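PDB 3JQQ: ferredoxin--NADP reductase, apicoplast from Plasmodium falciparum, which uses FAD to pass electrons between ferredoxin and NADP(H) in the apicoplast, where it may serve the last step of isoprenoid precursor synthesis. Local coordinates for residues Tyr215-Tyr218 with Ser222-Tyr225; His243-Tyr248 with Phe257-Glu262; Thr11-Leu16 with Lys96-Arg101; Ile105-Ser108 with Leu114-Ala117. The protein carries 1 engineered substitution. All coordinates share one frame; numbering follows the deposited sequence.

Contact 1. Residues Tyr215-Tyr218 with Ser222-Tyr225; sequences YGVY and SILY. With A2P (adenosine-2'-5'-diphosphate), chain J.
The phenol of Y215 reaches from strand 211-217 to the loop leading into helix 226-235, where the backbone N-H of L224 points at its oxygen: N to OH is 3.2 Å, the angle at the hydrogen 155°. Y215 OH is also hydrogen-bonded to G179 O, so two backbone groups fix the ring. Y215 CG lies anti to the strand nitrogen (chi1 -173°), which extends the ring toward the 222-225 loop. Both L224 N and the I223 methyl CG2 meet the ring at its edge, CG2 lying 3.7 Å from CE2 of Y215. One face carries V217 CG1 from its own strand. The other V217 branch, CG2, packs 3.8 Å from I223 CG1, the two side chains crossing at about a right angle. Beyond V217 the chain turns, and S222 OG, hydrogen-bonded to S31 OG, stands 3.8 Å from Y218 CB. V217 C and Y218 N border the ribose O3' of the chain J adenosine-2'-5'-diphosphate, as expected at a strand's C-terminal end in the nucleotide-binding parallel sheet of this reductase family.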
# COMPACT_ATOMS: atom_id res chain seq x y z
N TYR B 215 -3.56 9.91 15.34
CA TYR B 215 -4.25 8.87 14.60
C TYR B 215 -4.97 9.45 13.38
O TYR B 215 -5.89 10.25 13.51
CB TYR B 215 -5.23 8.15 15.53
CG TYR B 215 -5.91 6.92 14.96
CD1 TYR B 215 -5.34 6.20 13.91
CD2 TYR B 215 -7.12 6.47 15.49
CE1 TYR B 215 -5.97 5.08 13.40
CE2 TYR B 215 -7.74 5.35 14.98
CZ TYR B 215 -7.17 4.66 13.94
OH TYR B 215 -7.79 3.54 13.43
N GLY B 216 -4.51 9.04 12.20
CA GLY B 216 -5.09 9.50 10.95
C GLY B 216 -6.04 8.49 10.35
O GLY B 216 -5.68 7.34 10.12
N VAL B 217 -7.27 8.93 10.12
CA VAL B 217 -8.29 8.11 9.48
C VAL B 217 -9.12 9.01 8.57
O VAL B 217 -8.95 10.23 8.58
CB VAL B 217 -9.19 7.41 10.51
CG1 VAL B 217 -8.41 6.33 11.25
CG2 VAL B 217 -9.78 8.42 11.49
N TYR B 218 -10.02 8.42 7.80
CA TYR B 218 -10.83 9.19 6.85
C TYR B 218 -11.80 10.16 7.54
O TYR B 218 -11.83 11.35 7.22
CB TYR B 218 -11.59 8.26 5.90
CG TYR B 218 -12.45 9.01 4.90
CD1 TYR B 218 -11.88 9.68 3.82
CD2 TYR B 218 -13.83 9.05 5.03
CE1 TYR B 218 -12.65 10.36 2.91
CE2 TYR B 218 -14.61 9.73 4.12
CZ TYR B 218 -14.03 10.39 3.06
OH TYR B 218 -14.80 11.07 2.15
N SER B 222 -14.57 6.16 10.86
CA SER B 222 -13.49 5.29 10.40
C SER B 222 -12.47 4.99 11.50
O SER B 222 -11.54 4.21 11.29
CB SER B 222 -12.79 5.88 9.18
OG SER B 222 -13.69 6.01 8.09
N ILE B 223 -12.65 5.60 12.67
CA ILE B 223 -11.79 5.32 13.81
C ILE B 223 -11.96 3.87 14.24
O ILE B 223 -13.05 3.45 14.63
CB ILE B 223 -12.08 6.24 15.00
CG1 ILE B 223 -11.93 7.71 14.60
CG2 ILE B 223 -11.16 5.91 16.17
CD1 ILE B 223 -12.44 8.67 15.64
N LEU B 224 -10.88 3.10 14.17
CA LEU B 224 -10.91 1.72 14.60
C LEU B 224 -10.72 1.65 16.11
O LEU B 224 -9.89 2.37 16.67
CB LEU B 224 -9.83 0.92 13.87
CG LEU B 224 -9.94 1.05 12.35
CD1 LEU B 224 -8.83 0.28 11.64
CD2 LEU B 224 -11.31 0.59 11.87
N TYR B 225 -11.50 0.81 16.77
CA TYR B 225 -11.43 0.64 18.22
C TYR B 225 -11.77 1.94 18.97
O TYR B 225 -11.15 2.26 19.98
CB TYR B 225 -10.08 0.08 18.64
CG TYR B 225 -9.82 -1.32 18.11
CD1 TYR B 225 -10.53 -2.41 18.60
CD2 TYR B 225 -8.87 -1.55 17.12
CE1 TYR B 225 -10.31 -3.69 18.11
CE2 TYR B 225 -8.64 -2.83 16.63
CZ TYR B 225 -9.37 -3.89 17.13
OH TYR B 225 -9.15 -5.16 16.65
P1 A2P J . -6.92 9.20 2.30
O1P A2P J . -6.34 10.39 1.58
O2P A2P J . -6.51 7.87 1.72
O3P A2P J . -8.39 9.32 2.61
P2 A2P J . -6.17 3.49 4.79
O4P A2P J . -5.50 2.69 5.88
O5P A2P J . -5.58 3.27 3.41
O6P A2P J . -7.68 3.46 4.85
O5' A2P J . -5.79 5.01 5.13
C5' A2P J . -5.76 5.45 6.49
C4' A2P J . -5.63 6.97 6.53
O4' A2P J . -4.31 7.36 6.13
C3' A2P J . -6.59 7.63 5.56
O3' A2P J . -7.16 8.78 6.19
C2' A2P J . -5.73 8.08 4.40
O2' A2P J . -6.23 9.25 3.76
C1' A2P J . -4.45 8.39 5.15
N9 A2P J . -3.29 8.57 4.24
C8 A2P J . -3.27 8.35 2.91
N7 A2P J . -2.05 8.63 2.39
C5 A2P J . -1.27 9.06 3.40
C6 A2P J . 0.13 9.53 3.55
N6 A2P J . 0.97 9.60 2.49
N1 A2P J . 0.55 9.88 4.79
C2 A2P J . -0.26 9.81 5.86
N3 A2P J . -1.54 9.40 5.79
C4 A2P J . -2.09 9.02 4.61

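Contact 2. Residues His243-Tyr248 with Phe257-Glu262; sequences HYVFSY and FYVQDE. With A2P (adenosine-2'-5'-diphosphate), chain J; A2P (adenosine-2'-5'-diphosphate), chain H.
V245 projects both methyls from edge strand 240-246 against the start of helix 259-265. CG1, anti to the strand nitrogen (chi1 -171°), faces the backbone of Y258 and lies 4.0 Å from F257 CD2, while CG2 packs against V259 CG2 and the aliphatic part of E262, 3.5 Å from E262 CG. The E262 chain bends at chi2 and crosses V245 obliquely; its carboxylate forms a salt bridge with R266. A water joins the backbones, donating to F246 O and to F257 O. At the N-cap, Y258 N donates almost straight (177°) to D261 OD1, which accepts through its anti lone pair. The F257 ring carries D261 CB over one face.

S247 and Y258 meet at the nucleotide, with S247 CB at the edge of the phenol ring, 3.9 Å from CE1. The ring lies flat against the adenine of the chain J adenosine-2'-5'-diphosphate, whose C4 sits 3.4 Å above its plane, offset toward the rim. In the ring plane, Y258 OH donates to phosphate oxygen O1P at 2.5 Å, while O3' of the ribose donates to S247 OG at 2.8 Å. Stacked tyrosine and serine hydroxyl thus form part of the 2'-phospho-adenosine pocket by which such reductases recognise NADP(H).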
# COMPACT_ATOMS: atom_id res chain seq x y z
N HIS B 243 -5.06 12.76 19.40
CA HIS B 243 -5.28 13.72 18.32
C HIS B 243 -5.69 13.00 17.03
O HIS B 243 -4.93 12.19 16.49
CB HIS B 243 -4.02 14.56 18.08
CG HIS B 243 -3.59 15.36 19.27
ND1 HIS B 243 -4.35 16.39 19.79
CD2 HIS B 243 -2.48 15.28 20.04
CE1 HIS B 243 -3.72 16.92 20.84
NE2 HIS B 243 -2.59 16.26 21.01
N TYR B 244 -6.90 13.29 16.55
CA TYR B 244 -7.42 12.67 15.33
C TYR B 244 -7.22 13.57 14.12
O TYR B 244 -7.53 14.76 14.16
CB TYR B 244 -8.91 12.37 15.48
CG TYR B 244 -9.25 11.31 16.50
CD1 TYR B 244 -9.96 11.63 17.65
CD2 TYR B 244 -8.88 9.99 16.31
CE1 TYR B 244 -10.28 10.67 18.59
CE2 TYR B 244 -9.19 9.02 17.24
CZ TYR B 244 -9.89 9.36 18.38
OH TYR B 244 -10.20 8.39 19.31
N VAL B 245 -6.70 12.99 13.04
CA VAL B 245 -6.52 13.73 11.80
C VAL B 245 -7.36 13.10 10.69
O VAL B 245 -7.02 12.02 10.19
CB VAL B 245 -5.05 13.76 11.36
CG1 VAL B 245 -4.85 14.71 10.20
CG2 VAL B 245 -4.16 14.14 12.53
N PHE B 246 -8.45 13.76 10.32
CA PHE B 246 -9.38 13.20 9.35
C PHE B 246 -9.06 13.66 7.92
O PHE B 246 -8.96 14.86 7.65
CB PHE B 246 -10.82 13.55 9.72
CG PHE B 246 -11.22 13.12 11.11
CD1 PHE B 246 -11.13 11.79 11.49
CD2 PHE B 246 -11.69 14.04 12.03
CE1 PHE B 246 -11.49 11.39 12.77
CE2 PHE B 246 -12.05 13.65 13.31
CZ PHE B 246 -11.96 12.33 13.67
N SER B 247 -8.90 12.71 7.01
CA SER B 247 -8.52 13.04 5.64
C SER B 247 -9.67 13.60 4.81
O SER B 247 -9.44 14.22 3.77
CB SER B 247 -7.85 11.85 4.94
OG SER B 247 -8.68 10.71 4.91
N TYR B 248 -10.91 13.39 5.25
CA TYR B 248 -12.06 13.92 4.50
C TYR B 248 -12.05 15.45 4.49
O TYR B 248 -12.43 16.07 3.50
CB TYR B 248 -13.39 13.38 5.04
CG TYR B 248 -14.03 14.25 6.10
CD1 TYR B 248 -14.90 15.27 5.74
CD2 TYR B 248 -13.76 14.05 7.44
CE1 TYR B 248 -15.49 16.07 6.70
CE2 TYR B 248 -14.35 14.85 8.41
CZ TYR B 248 -15.21 15.85 8.04
OH TYR B 248 -15.79 16.64 9.00
N PHE B 257 -3.71 17.15 3.94
CA PHE B 257 -3.28 17.30 5.33
C PHE B 257 -3.40 15.99 6.10
O PHE B 257 -4.50 15.57 6.47
CB PHE B 257 -4.07 18.41 6.02
CG PHE B 257 -3.51 18.82 7.35
CD1 PHE B 257 -2.52 19.79 7.43
CD2 PHE B 257 -3.95 18.22 8.52
CE1 PHE B 257 -1.99 20.17 8.66
CE2 PHE B 257 -3.43 18.59 9.75
CZ PHE B 257 -2.44 19.57 9.82
N TYR B 258 -2.26 15.36 6.34
CA TYR B 258 -2.23 14.04 6.97
C TYR B 258 -1.64 14.10 8.38
O TYR B 258 -1.38 15.18 8.90
CB TYR B 258 -1.47 13.05 6.09
CG TYR B 258 -2.19 12.68 4.80
CD1 TYR B 258 -3.48 12.16 4.83
CD2 TYR B 258 -1.58 12.85 3.56
CE1 TYR B 258 -4.14 11.82 3.66
CE2 TYR B 258 -2.24 12.50 2.39
CZ TYR B 258 -3.52 11.99 2.44
OH TYR B 258 -4.18 11.65 1.28
N VAL B 259 -1.43 12.94 8.99
CA VAL B 259 -1.02 12.89 10.39
C VAL B 259 0.34 13.55 10.66
O VAL B 259 0.52 14.19 11.70
CB VAL B 259 -1.07 11.45 10.97
CG1 VAL B 259 0.06 10.60 10.43
CG2 VAL B 259 -1.04 11.48 12.49
N GLN B 260 1.28 13.42 9.72
CA GLN B 260 2.58 14.07 9.87
C GLN B 260 2.46 15.59 9.83
O GLN B 260 3.25 16.29 10.47
CB GLN B 260 3.55 13.64 8.77
CG GLN B 260 3.34 12.25 8.22
CD GLN B 260 2.28 12.21 7.14
OE1 GLN B 260 2.53 12.61 6.00
NE2 GLN B 260 1.11 11.73 7.50
N ASP B 261 1.51 16.09 9.06
CA ASP B 261 1.35 17.53 8.88
C ASP B 261 0.80 18.15 10.15
O ASP B 261 1.17 19.27 10.53
CB ASP B 261 0.42 17.82 7.69
CG ASP B 261 0.97 17.29 6.38
OD1 ASP B 261 0.24 16.56 5.68
OD2 ASP B 261 2.12 17.61 6.04
N GLU B 262 -0.09 17.41 10.81
CA GLU B 262 -0.63 17.81 12.10
C GLU B 262 0.53 17.91 13.09
O GLU B 262 0.64 18.88 13.85
CB GLU B 262 -1.63 16.77 12.59
CG GLU B 262 -2.92 17.34 13.14
CD GLU B 262 -2.70 18.41 14.18
OE1 GLU B 262 -3.25 19.52 14.03
OE2 GLU B 262 -1.96 18.14 15.16
P1 A2P J . -6.92 9.20 2.30
O1P A2P J . -6.34 10.39 1.58
O2P A2P J . -6.51 7.87 1.72
O3P A2P J . -8.39 9.32 2.61
P2 A2P J . -6.17 3.49 4.79
O4P A2P J . -5.50 2.69 5.88
O5P A2P J . -5.58 3.27 3.41
O6P A2P J . -7.68 3.46 4.85
O5' A2P J . -5.79 5.01 5.13
C5' A2P J . -5.76 5.45 6.49
C4' A2P J . -5.63 6.97 6.53
O4' A2P J . -4.31 7.36 6.13
C3' A2P J . -6.59 7.63 5.56
O3' A2P J . -7.16 8.78 6.19
C2' A2P J . -5.73 8.08 4.40
O2' A2P J . -6.23 9.25 3.76
C1' A2P J . -4.45 8.39 5.15
N9 A2P J . -3.29 8.57 4.24
C8 A2P J . -3.27 8.35 2.91
N7 A2P J . -2.05 8.63 2.39
C5 A2P J . -1.27 9.06 3.40
C6 A2P J . 0.13 9.53 3.55
N6 A2P J . 0.97 9.60 2.49
N1 A2P J . 0.55 9.88 4.79
C2 A2P J . -0.26 9.81 5.86
N3 A2P J . -1.54 9.40 5.79
C4 A2P J . -2.09 9.02 4.61
P1 A2P H . 5.78 10.37 -0.18
O1P A2P H . 5.01 11.17 0.83
O2P A2P H . 5.72 8.88 0.03
O3P A2P H . 7.16 10.90 -0.47
P2 A2P H . 5.72 5.12 -3.59
O4P A2P H . 5.43 4.69 -2.18
O5P A2P H . 7.19 5.25 -3.90
O6P A2P H . 4.94 4.38 -4.65
O5' A2P H . 5.16 6.63 -3.67
C5' A2P H . 5.21 7.34 -4.91
C4' A2P H . 4.74 8.77 -4.71
O4' A2P H . 3.38 8.79 -4.23
C3' A2P H . 5.59 9.49 -3.67
O3' A2P H . 5.81 10.84 -4.10
C2' A2P H . 4.71 9.51 -2.44
O2' A2P H . 4.98 10.61 -1.57
C1' A2P H . 3.36 9.69 -3.11
N9 A2P H . 2.24 9.52 -2.15
C8 A2P H . 2.34 9.09 -0.87
N7 A2P H . 1.12 9.09 -0.27
C5 A2P H . 0.23 9.54 -1.17
C6 A2P H . -1.23 9.79 -1.20
N6 A2P H . -2.00 9.55 -0.11
N1 A2P H . -1.77 10.26 -2.35
C2 A2P H . -1.02 10.51 -3.44
N3 A2P H . 0.30 10.30 -3.48
C4 A2P H . 0.97 9.83 -2.40
O HOH W 1 -7.03 16.53 7.01

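Contact 3. Residues Thr11-Leu16 with Lys96-Arg101; sequences TVKNPL and KQRCAR. With FAD (flavin-adenine dinucleotide), chain I.
The R98 guanidinium has the V12-K13 peptide over one face, the peptide plane standing steeply to it and not stacked flat. V12 C stands 3.4 Å from the guanidinium plane and K13 N 3.7 Å, both offset toward the rim. The approach of V12 O to the group is uncomfortably close and badly angled, so its details are doubtful. V12 CG1 packs 3.5 Å from R98 CB, and a bend at chi3 (-54°) brings the guanidinium against the V12-K13 peptide. T11-K13 form an ST turn: K13 N donates to T11 OG1 at 3.0 Å. In addition, N14 OD1 accepts from both T11 N and T11 OG1. This turn precedes the first strand of the FAD-binding domain's antiparallel sheet, and residues 96-101 lead into strand 101-104. C99 is disulfide-bonded to C99 of the second subunit. R101, bent at chi2, donates from NH1 to C99 O and from NH2 to O1A of the FAD pyrophosphate, at 2.9 Å with an angle of 169°.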
# COMPACT_ATOMS: atom_id res chain seq x y z
N THR B 11 4.71 -21.67 11.57
CA THR B 11 5.18 -21.27 10.26
C THR B 11 4.18 -21.71 9.21
O THR B 11 3.14 -22.29 9.52
CB THR B 11 6.54 -21.90 9.94
OG1 THR B 11 6.38 -23.31 9.75
CG2 THR B 11 7.51 -21.66 11.09
N VAL B 12 4.51 -21.43 7.95
CA VAL B 12 3.67 -21.86 6.85
C VAL B 12 3.71 -23.38 6.76
O VAL B 12 2.81 -24.00 6.18
CB VAL B 12 4.15 -21.26 5.52
CG1 VAL B 12 2.97 -21.08 4.57
CG2 VAL B 12 4.83 -19.92 5.76
N LYS B 13 4.75 -23.98 7.33
CA LYS B 13 4.91 -25.43 7.35
C LYS B 13 4.06 -26.08 8.43
O LYS B 13 3.44 -27.12 8.21
CB LYS B 13 6.37 -25.81 7.54
CG LYS B 13 7.26 -25.54 6.33
CD LYS B 13 8.66 -26.11 6.54
CE LYS B 13 9.30 -25.56 7.82
NZ LYS B 13 10.65 -26.14 8.08
N ASN B 14 4.03 -25.46 9.61
CA ASN B 14 3.16 -25.93 10.69
C ASN B 14 2.28 -24.81 11.25
O ASN B 14 2.54 -24.30 12.34
CB ASN B 14 3.98 -26.57 11.82
CG ASN B 14 4.74 -25.55 12.66
OD1 ASN B 14 5.21 -24.54 12.15
ND2 ASN B 14 4.85 -25.82 13.96
N PRO B 15 1.23 -24.43 10.51
CA PRO B 15 0.36 -23.37 11.00
C PRO B 15 -0.52 -23.87 12.15
O PRO B 15 -0.83 -25.06 12.22
CB PRO B 15 -0.51 -23.05 9.78
CG PRO B 15 -0.59 -24.34 9.05
CD PRO B 15 0.74 -25.02 9.26
N LEU B 16 -0.90 -22.97 13.05
CA LEU B 16 -1.77 -23.32 14.17
C LEU B 16 -3.24 -23.18 13.77
O LEU B 16 -3.68 -22.12 13.33
CB LEU B 16 -1.47 -22.45 15.39
CG LEU B 16 -2.35 -22.70 16.63
CD1 LEU B 16 -2.20 -24.13 17.10
CD2 LEU B 16 -2.00 -21.72 17.74
N LYS B 96 -2.40 -25.64 -3.97
CA LYS B 96 -1.43 -25.55 -2.87
C LYS B 96 -0.82 -24.16 -2.71
O LYS B 96 0.40 -24.01 -2.60
CB LYS B 96 -0.34 -26.62 -3.01
CG LYS B 96 -0.79 -27.99 -2.52
CD LYS B 96 0.13 -29.10 -3.00
CE LYS B 96 -0.42 -30.46 -2.59
NZ LYS B 96 0.33 -31.59 -3.23
N GLN B 97 -1.69 -23.15 -2.68
CA GLN B 97 -1.29 -21.78 -2.40
C GLN B 97 -1.20 -21.54 -0.90
O GLN B 97 -2.21 -21.28 -0.25
CB GLN B 97 -2.31 -20.79 -2.96
CG GLN B 97 -2.21 -20.49 -4.44
CD GLN B 97 -3.13 -19.35 -4.85
OE1 GLN B 97 -4.08 -19.55 -5.61
NE2 GLN B 97 -2.87 -18.16 -4.33
N ARG B 98 0.00 -21.63 -0.34
CA ARG B 98 0.20 -21.22 1.05
C ARG B 98 0.76 -19.80 1.08
O ARG B 98 1.96 -19.60 1.20
CB ARG B 98 1.11 -22.19 1.81
CG ARG B 98 0.41 -23.45 2.27
CD ARG B 98 1.14 -24.11 3.44
NE ARG B 98 2.55 -24.36 3.14
CZ ARG B 98 3.30 -25.26 3.76
NH1 ARG B 98 2.77 -26.02 4.71
NH2 ARG B 98 4.57 -25.42 3.42
N CYS B 99 -0.14 -18.83 0.99
CA CYS B 99 0.24 -17.43 0.85
C CYS B 99 -0.28 -16.60 2.01
O CYS B 99 -1.42 -16.12 2.00
CB CYS B 99 -0.30 -16.90 -0.48
SG CYS B 99 0.05 -18.03 -1.83
N ALA B 100 0.56 -16.43 3.02
CA ALA B 100 0.16 -15.82 4.29
C ALA B 100 0.26 -14.30 4.28
O ALA B 100 1.13 -13.72 3.64
CB ALA B 100 0.98 -16.40 5.43
N ARG B 101 -0.65 -13.66 5.01
CA ARG B 101 -0.64 -12.21 5.19
C ARG B 101 -0.49 -11.86 6.66
O ARG B 101 -0.97 -12.59 7.53
CB ARG B 101 -1.93 -11.59 4.67
CG ARG B 101 -1.87 -11.14 3.23
CD ARG B 101 -1.90 -12.32 2.29
NE ARG B 101 -2.05 -11.87 0.91
CZ ARG B 101 -1.77 -12.63 -0.15
NH1 ARG B 101 -1.32 -13.86 0.01
NH2 ARG B 101 -1.93 -12.13 -1.37
PA FAD I . -3.93 -8.85 -2.08
O1A FAD I . -2.59 -9.32 -1.58
O2A FAD I . -4.66 -9.95 -2.80
O5B FAD I . -3.74 -7.54 -3.02
C5B FAD I . -3.21 -6.35 -2.49
C4B FAD I . -4.01 -5.14 -2.98
O4B FAD I . -4.10 -5.14 -4.39
C3B FAD I . -5.43 -5.17 -2.44
O3B FAD I . -5.83 -3.85 -2.17
C2B FAD I . -6.24 -5.71 -3.61
O2B FAD I . -7.54 -5.15 -3.62
C1B FAD I . -5.44 -5.29 -4.82
N9A FAD I . -5.50 -6.29 -5.91
C8A FAD I . -5.21 -7.62 -5.82
N7A FAD I . -5.38 -8.18 -7.04
C5A FAD I . -5.77 -7.22 -7.91
C6A FAD I . -6.08 -7.24 -9.26
N6A FAD I . -6.09 -8.39 -9.93
N1A FAD I . -6.46 -6.07 -9.89
C2A FAD I . -6.53 -4.90 -9.17
N3A FAD I . -6.22 -4.88 -7.83
C4A FAD I . -5.85 -6.02 -7.20
N1 FAD I . -3.76 -5.28 7.18
C2 FAD I . -4.89 -5.16 7.96
O2 FAD I . -5.99 -5.09 7.41
N3 FAD I . -4.79 -5.13 9.34
C4 FAD I . -3.55 -5.21 9.94
O4 FAD I . -3.46 -5.18 11.17
C4X FAD I . -2.41 -5.32 9.16
N5 FAD I . -1.17 -5.40 9.76
C5X FAD I . -0.05 -5.51 8.98
C6 FAD I . 1.20 -5.59 9.59
C7 FAD I . 2.34 -5.71 8.81
C7M FAD I . 3.69 -5.79 9.47
C8 FAD I . 2.23 -5.74 7.42
C8M FAD I . 3.46 -5.86 6.56
C9 FAD I . 0.98 -5.66 6.81
C9A FAD I . -0.16 -5.55 7.59
N10 FAD I . -1.40 -5.47 6.97
C10 FAD I . -2.52 -5.36 7.77
C1' FAD I . -1.57 -5.69 5.48
C2' FAD I . -2.12 -7.08 5.16
O2' FAD I . -1.15 -8.05 5.48
C3' FAD I . -2.49 -7.34 3.68
O3' FAD I . -1.51 -6.79 2.82
C4' FAD I . -3.87 -6.82 3.29
O4' FAD I . -4.84 -7.54 4.01
C5' FAD I . -4.12 -7.03 1.80
O5' FAD I . -4.05 -8.42 1.56
P FAD I . -5.01 -9.14 0.49
O1P FAD I . -4.54 -10.56 0.27
O2P FAD I . -6.46 -9.10 0.92
O3P FAD I . -4.81 -8.28 -0.86

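Contact 4. Residues Ile105-Ser108 with Leu114-Ala117; sequences ISSS and LSVA. With FAD (flavin-adenine dinucleotide), chain I.
Strand 114-123 of the antiparallel FAD-binding sheet lines the flavin pocket, and just ahead of the flavin it is held by the serine-rich loop that follows strand 101-104. S106 N donates to S115 O at 3.0 Å. The same oxygen is approached by I105 CA, 3.3 Å away, in a CA-H...O contact, while I105 CG2 packs against L114 CB at 4.2 Å. Farther along the strand, A117 O accepts from N3 of the isoalloxazine at 2.7 Å with an angle of 160°, one point where this strand holds the cofactor.

The hydroxyls of the loop serines extend the join. Rotated between its own nitrogen and carbonyl carbon (chi1 48°), S107 OG comes over L114 and S115, and it also bonds to the hydroxyl of Y48. S106 OG is engaged by the hydroxyl of Y225, in the NADP-binding domain, and the carbonyl of S106 by K190 on helix 183-192, so this buried loop ties the two domains together. S115 OG lies 3.2 Å from S107 CB, and beside it S115 N donates to S107 OG at 2.8 Å with an angle of 146°.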
# COMPACT_ATOMS: atom_id res chain seq x y z
N ILE B 105 -1.86 -7.94 15.98
CA ILE B 105 -2.71 -8.44 17.05
C ILE B 105 -3.14 -7.25 17.91
O ILE B 105 -2.31 -6.45 18.32
CB ILE B 105 -1.95 -9.47 17.92
CG1 ILE B 105 -1.41 -10.60 17.03
CG2 ILE B 105 -2.85 -10.04 19.00
CD1 ILE B 105 -0.48 -11.56 17.76
N SER B 106 -4.44 -7.13 18.15
CA SER B 106 -4.97 -5.98 18.88
C SER B 106 -5.41 -6.32 20.31
O SER B 106 -6.06 -5.51 20.98
CB SER B 106 -6.11 -5.32 18.11
OG SER B 106 -7.09 -6.27 17.74
N SER B 107 -5.07 -7.52 20.76
CA SER B 107 -5.39 -7.95 22.13
C SER B 107 -4.14 -7.97 23.01
O SER B 107 -3.02 -7.82 22.53
CB SER B 107 -6.05 -9.33 22.12
OG SER B 107 -5.32 -10.24 21.30
N SER B 108 -4.35 -8.16 24.32
CA SER B 108 -3.24 -8.30 25.26
C SER B 108 -2.98 -9.78 25.57
O SER B 108 -3.89 -10.60 25.46
CB SER B 108 -3.53 -7.52 26.55
OG SER B 108 -2.34 -7.31 27.29
N LEU B 114 -7.35 -13.97 21.01
CA LEU B 114 -6.59 -12.87 20.40
C LEU B 114 -7.43 -12.07 19.40
O LEU B 114 -8.40 -12.58 18.84
CB LEU B 114 -5.29 -13.38 19.76
CG LEU B 114 -5.38 -14.27 18.51
CD1 LEU B 114 -5.62 -13.44 17.26
CD2 LEU B 114 -4.11 -15.09 18.36
N SER B 115 -7.04 -10.81 19.19
CA SER B 115 -7.78 -9.90 18.32
C SER B 115 -6.98 -9.55 17.06
O SER B 115 -5.75 -9.59 17.06
CB SER B 115 -8.10 -8.59 19.05
OG SER B 115 -8.64 -8.83 20.33
N VAL B 116 -7.70 -9.19 16.01
CA VAL B 116 -7.11 -8.75 14.76
C VAL B 116 -8.15 -7.91 14.03
O VAL B 116 -9.34 -8.23 14.05
CB VAL B 116 -6.70 -9.95 13.89
CG1 VAL B 116 -7.05 -9.70 12.43
CG2 VAL B 116 -5.21 -10.24 14.06
N ALA B 117 -7.71 -6.82 13.40
CA ALA B 117 -8.61 -5.98 12.62
C ALA B 117 -8.17 -5.95 11.16
O ALA B 117 -7.05 -5.54 10.85
CB ALA B 117 -8.66 -4.57 13.19
PA FAD I . -3.93 -8.85 -2.08
O1A FAD I . -2.59 -9.32 -1.58
O2A FAD I . -4.66 -9.95 -2.80
O5B FAD I . -3.74 -7.54 -3.02
C5B FAD I . -3.21 -6.35 -2.49
C4B FAD I . -4.01 -5.14 -2.98
O4B FAD I . -4.10 -5.14 -4.39
C3B FAD I . -5.43 -5.17 -2.44
O3B FAD I . -5.83 -3.85 -2.17
C2B FAD I . -6.24 -5.71 -3.61
O2B FAD I . -7.54 -5.15 -3.62
C1B FAD I . -5.44 -5.29 -4.82
N9A FAD I . -5.50 -6.29 -5.91
C8A FAD I . -5.21 -7.62 -5.82
N7A FAD I . -5.38 -8.18 -7.04
C5A FAD I . -5.77 -7.22 -7.91
C6A FAD I . -6.08 -7.24 -9.26
N6A FAD I . -6.09 -8.39 -9.93
N1A FAD I . -6.46 -6.07 -9.89
C2A FAD I . -6.53 -4.90 -9.17
N3A FAD I . -6.22 -4.88 -7.83
C4A FAD I . -5.85 -6.02 -7.20
N1 FAD I . -3.76 -5.28 7.18
C2 FAD I . -4.89 -5.16 7.96
O2 FAD I . -5.99 -5.09 7.41
N3 FAD I . -4.79 -5.13 9.34
C4 FAD I . -3.55 -5.21 9.94
O4 FAD I . -3.46 -5.18 11.17
C4X FAD I . -2.41 -5.32 9.16
N5 FAD I . -1.17 -5.40 9.76
C5X FAD I . -0.05 -5.51 8.98
C6 FAD I . 1.20 -5.59 9.59
C7 FAD I . 2.34 -5.71 8.81
C7M FAD I . 3.69 -5.79 9.47
C8 FAD I . 2.23 -5.74 7.42
C8M FAD I . 3.46 -5.86 6.56
C9 FAD I . 0.98 -5.66 6.81
C9A FAD I . -0.16 -5.55 7.59
N10 FAD I . -1.40 -5.47 6.97
C10 FAD I . -2.52 -5.36 7.77
C1' FAD I . -1.57 -5.69 5.48
C2' FAD I . -2.12 -7.08 5.16
O2' FAD I . -1.15 -8.05 5.48
C3' FAD I . -2.49 -7.34 3.68
O3' FAD I . -1.51 -6.79 2.82
C4' FAD I . -3.87 -6.82 3.29
O4' FAD I . -4.84 -7.54 4.01
C5' FAD I . -4.12 -7.03 1.80
O5' FAD I . -4.05 -8.42 1.56
P FAD I . -5.01 -9.14 0.49
O1P FAD I . -4.54 -10.56 0.27
O2P FAD I . -6.46 -9.10 0.92
O3P FAD I . -4.81 -8.28 -0.86

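Contacts 1 and 2 share the parallel nucleotide-binding sheet, whose neighbouring strands 211-217 and 240-246 join them through backbone bonds of Y215 to H243 and V245; both border the same adenosine-2'-5'-diphosphate. Contact 1 is buried and held by one tyrosine hydroxyl and apolar packing, contact 2 partly buried, mixing valine packing with a water bridge and polar ligand bonds. Contacts 3 and 4 belong to the FAD-binding domain and touch different parts of the cofactor, the pyrophosphate (R101) and the flavin (A117). Contact 4 is deep and serine-rich; contact 3 lies at the surface, beside the intersubunit disulfide. Contacts 1 and 4 meet through Y225 and S106.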